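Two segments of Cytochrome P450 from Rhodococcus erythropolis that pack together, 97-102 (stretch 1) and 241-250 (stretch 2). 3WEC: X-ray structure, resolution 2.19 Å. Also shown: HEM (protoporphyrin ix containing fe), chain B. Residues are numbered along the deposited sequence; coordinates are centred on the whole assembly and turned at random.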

# COMPACT_ATOMS: atom_id res chain seq x y z
N ALA A 97 -1.68 -16.63 -8.84
CA ALA A 97 -1.71 -15.29 -8.25
C ALA A 97 -3.11 -14.68 -8.27
O ALA A 97 -3.32 -13.53 -7.84
N ARG A 98 -4.07 -15.45 -8.77
CA ARG A 98 -5.41 -14.97 -9.07
C ARG A 98 -6.18 -14.36 -7.87
O ARG A 98 -6.64 -13.22 -7.94
N PRO A 99 -6.34 -15.13 -6.77
CA PRO A 99 -7.14 -14.50 -5.72
C PRO A 99 -6.41 -13.33 -5.03
O PRO A 99 -6.96 -12.75 -4.09
N PHE A 100 -5.22 -12.97 -5.53
CA PHE A 100 -4.50 -11.78 -5.09
C PHE A 100 -4.77 -10.51 -5.93
O PHE A 100 -4.09 -9.47 -5.77
N MET A 101 -5.74 -10.60 -6.85
CA MET A 101 -6.11 -9.48 -7.74
C MET A 101 -4.97 -9.06 -8.66
O MET A 101 -5.04 -7.98 -9.25
N LEU A 102 -3.90 -9.86 -8.72
CA LEU A 102 -2.88 -9.73 -9.77
C LEU A 102 -3.36 -10.47 -11.00
O LEU A 102 -2.78 -11.48 -11.45
N ASP A 241 -10.65 -21.91 -1.00
CA ASP A 241 -9.29 -21.41 -1.24
C ASP A 241 -9.27 -19.93 -1.70
O ASP A 241 -8.33 -19.21 -1.39
N GLU A 242 -10.31 -19.49 -2.43
CA GLU A 242 -10.43 -18.08 -2.82
C GLU A 242 -10.62 -17.20 -1.59
O GLU A 242 -9.96 -16.16 -1.48
N ILE A 243 -11.43 -17.66 -0.62
CA ILE A 243 -11.73 -16.94 0.63
C ILE A 243 -10.47 -16.80 1.48
O ILE A 243 -10.20 -15.73 2.02
N ALA A 244 -9.67 -17.84 1.56
CA ALA A 244 -8.45 -17.83 2.38
C ALA A 244 -7.34 -16.99 1.73
O ALA A 244 -6.62 -16.24 2.43
N ALA A 245 -7.19 -17.11 0.41
CA ALA A 245 -6.22 -16.27 -0.30
C ALA A 245 -6.50 -14.75 -0.24
O ALA A 245 -5.57 -13.97 -0.00
N THR A 246 -7.77 -14.37 -0.43
CA THR A 246 -8.31 -13.05 -0.15
C THR A 246 -8.08 -12.54 1.28
O THR A 246 -7.68 -11.39 1.50
N CYS A 247 -8.37 -13.36 2.26
CA CYS A 247 -7.99 -12.97 3.65
C CYS A 247 -6.52 -12.56 3.80
O CYS A 247 -6.20 -11.48 4.36
N LEU A 248 -5.62 -13.39 3.27
CA LEU A 248 -4.17 -13.09 3.30
C LEU A 248 -3.90 -11.80 2.50
O LEU A 248 -3.08 -10.97 2.92
N LEU A 249 -4.56 -11.63 1.34
CA LEU A 249 -4.26 -10.48 0.48
C LEU A 249 -4.58 -9.19 1.24
O LEU A 249 -3.79 -8.22 1.28
N ILE A 250 -5.75 -9.19 1.85
CA ILE A 250 -6.19 -8.12 2.70
C ILE A 250 -5.30 -7.88 3.92
O ILE A 250 -5.07 -6.73 4.27

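Stretch 1 is a short 3-10 turn, residues 98-100, flanked by loop. It lies against one side of the helix formed by stretch 2. About 410 Å² is buried between them, and most of the contact is apolar.

The apolar contact centres on Pro99 and Ala245, whose CA-to-CB bonds each point toward the other stretch. Pro99 CB meets Ala245 CB, the methyl group of the alanine, at 3.5 Å. The proline ring has a C-gamma exo pucker, and its CG also lies 4.3 Å from Glu242 CG.

Phe100 has the largest area covered in stretch 1. Its CA-to-CB bond points sideways, but the m rotamer (chi1 -66°) brings the ring to the helix. There the ring touches three residues. CE1 is 4.0 Å from Ala245 CB, CD1 is 3.8 Å from Leu249 CB, and CZ is 3.9 Å from Leu248 CD1. The edge of the ring also approaches the backbone, with Phe100 CE1 3.3 Å from Ala245 O. That oxygen already accepts the helical hydrogen bond from Leu249 N, at 2.9 Å.

Leu249 points toward stretch 1, with chi1 t and chi2 p. Its CD2 lies 3.7 Å from Pro99 O and 3.5 Å from Met101 CG. Met101 starts sideways and adopts m, m and t for its three chi angles. Leu248 also points toward stretch 1, with chi1 t and chi2 between wells.

The polar contact is at the Glu242 end. Arg98 NH2 donates a hydrogen bond to Glu242 OE2 at 3.0 Å, with an angle of 155° at the hydrogen. The pair is also a salt bridge. The carboxylate oxygen sits at the guanidinium edge, near its plane, where an N-H can point at it. Both side chains leave sideways and come nearer at their ends. Arg98 is partly exposed and poorly ordered, so its details are less certain. Glu242 is mt in chi1 and chi2, and OE2 has a further hydrogen bond elsewhere in the structure.

Thr246, an m rotamer, points sideways. Its OG1 donates to Glu242 O at 2.8 Å within the helix, and the same OG1 lies 4.0 Å from Pro99 O.

The heme lies beyond the Met101 and Leu249 end of the contact. Met101 CB is 3.2 Å from HEM O2D, and Leu249 CD2 is 4.0 Å from HEM CMD. Leu249 CD2 therefore touches both stretch 1 and the heme. Water 1 binds HEM FE at 2.5 Å.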

# COMPACT_ATOMS: atom_id res chain seq x y z
CB ALA A 97 -0.72 -14.37 -8.96
CB ARG A 98 -6.25 -16.07 -9.72
CG ARG A 98 -6.10 -16.25 -11.22
CD ARG A 98 -7.13 -17.26 -11.68
NE ARG A 98 -8.47 -17.01 -11.10
CZ ARG A 98 -9.05 -17.71 -10.11
NH1 ARG A 98 -8.44 -18.75 -9.55
NH2 ARG A 98 -10.26 -17.37 -9.68
CB PRO A 99 -7.45 -15.66 -4.75
CG PRO A 99 -7.14 -16.92 -5.52
CD PRO A 99 -6.01 -16.53 -6.43
CB PHE A 100 -2.98 -12.04 -5.04
CG PHE A 100 -2.56 -13.06 -4.02
CD1 PHE A 100 -3.31 -13.26 -2.85
CD2 PHE A 100 -1.39 -13.80 -4.20
CE1 PHE A 100 -2.91 -14.20 -1.91
CE2 PHE A 100 -0.98 -14.74 -3.25
CZ PHE A 100 -1.74 -14.93 -2.11
CB MET A 101 -6.55 -8.25 -6.92
CG MET A 101 -7.59 -8.48 -5.84
SD MET A 101 -9.30 -8.49 -6.38
CE MET A 101 -10.11 -9.03 -4.87
CB LEU A 102 -1.51 -10.24 -9.33
CG LEU A 102 -0.81 -9.50 -8.17
CD1 LEU A 102 0.68 -9.59 -8.41
CD2 LEU A 102 -1.18 -8.03 -8.06
CB ASP A 241 -8.51 -22.29 -2.24
CG ASP A 241 -8.48 -23.75 -1.85
OD1 ASP A 241 -8.69 -24.58 -2.76
OD2 ASP A 241 -8.24 -24.08 -0.66
CB GLU A 242 -11.54 -17.87 -3.89
CG GLU A 242 -11.21 -18.40 -5.29
CD GLU A 242 -12.38 -18.34 -6.30
OE1 GLU A 242 -13.59 -18.39 -5.93
OE2 GLU A 242 -12.08 -18.24 -7.50
CB ILE A 243 -12.83 -17.65 1.50
CG1 ILE A 243 -14.20 -17.61 0.86
CG2 ILE A 243 -12.93 -17.02 2.88
CD1 ILE A 243 -15.10 -18.75 1.25
CB ALA A 244 -7.98 -19.24 2.61
CB ALA A 245 -6.00 -16.77 -1.72
CB THR A 246 -9.86 -13.03 -0.36
OG1 THR A 246 -10.14 -13.38 -1.70
CG2 THR A 246 -10.42 -11.68 -0.01
CB CYS A 247 -8.45 -14.02 4.66
SG CYS A 247 -10.27 -14.09 4.75
CB LEU A 248 -3.36 -14.21 2.64
CG LEU A 248 -1.90 -14.58 3.01
CD1 LEU A 248 -1.13 -14.90 1.76
CD2 LEU A 248 -1.09 -13.63 3.86
CB LEU A 249 -5.02 -10.55 -0.85
CG LEU A 249 -5.26 -9.21 -1.55
CD1 LEU A 249 -3.90 -8.76 -2.09
CD2 LEU A 249 -6.22 -9.36 -2.71
CB ILE A 250 -7.65 -8.33 3.01
CG1 ILE A 250 -8.39 -7.83 1.71
CG2 ILE A 250 -8.02 -7.64 4.31
CD1 ILE A 250 -9.80 -7.45 1.87
CHA HEM B . -4.61 -2.15 -4.59
CHB HEM B . -2.48 1.84 -2.53
CHC HEM B . -4.59 0.76 1.77
CHD HEM B . -6.59 -3.39 -0.31
C1A HEM B . -3.82 -0.97 -4.30
C2A HEM B . -2.88 -0.40 -5.32
C3A HEM B . -2.28 0.76 -4.69
C4A HEM B . -2.88 0.76 -3.36
CMA HEM B . -1.24 1.72 -5.30
CAA HEM B . -2.54 -0.80 -6.76
CBA HEM B . -3.61 -0.06 -7.59
CGA HEM B . -3.30 -0.12 -9.10
O1A HEM B . -2.60 -1.04 -9.60
O2A HEM B . -3.82 0.77 -9.84
C1B HEM B . -2.89 1.85 -1.13
C2B HEM B . -2.53 3.02 -0.32
C3B HEM B . -3.13 2.65 0.93
C4B HEM B . -3.78 1.36 0.71
CMB HEM B . -1.70 4.23 -0.62
CAB HEM B . -3.05 3.50 2.15
CBB HEM B . -2.78 2.94 3.30
C1C HEM B . -5.36 -0.45 1.57
C2C HEM B . -6.01 -1.16 2.67
C3C HEM B . -6.57 -2.37 2.03
C4C HEM B . -6.23 -2.34 0.62
CMC HEM B . -6.04 -0.70 4.10
CAC HEM B . -7.33 -3.51 2.65
CBC HEM B . -7.82 -3.45 3.87
C1D HEM B . -6.15 -3.46 -1.71
C2D HEM B . -6.68 -4.48 -2.60
C3D HEM B . -6.09 -4.14 -3.90
C4D HEM B . -5.35 -2.90 -3.60
CMD HEM B . -7.55 -5.66 -2.22
CAD HEM B . -6.23 -4.87 -5.21
CBD HEM B . -7.34 -4.14 -6.00
CGD HEM B . -7.61 -4.75 -7.33
O1D HEM B . -8.81 -4.73 -7.72
O2D HEM B . -6.65 -5.27 -7.99
NA HEM B . -3.95 -0.19 -3.07
NB HEM B . -3.68 0.90 -0.56
NC HEM B . -5.53 -1.11 0.31
ND HEM B . -5.40 -2.49 -2.31
FE HEM B . -4.53 -0.87 -1.30
O HOH W 1 -2.33 -1.77 -0.59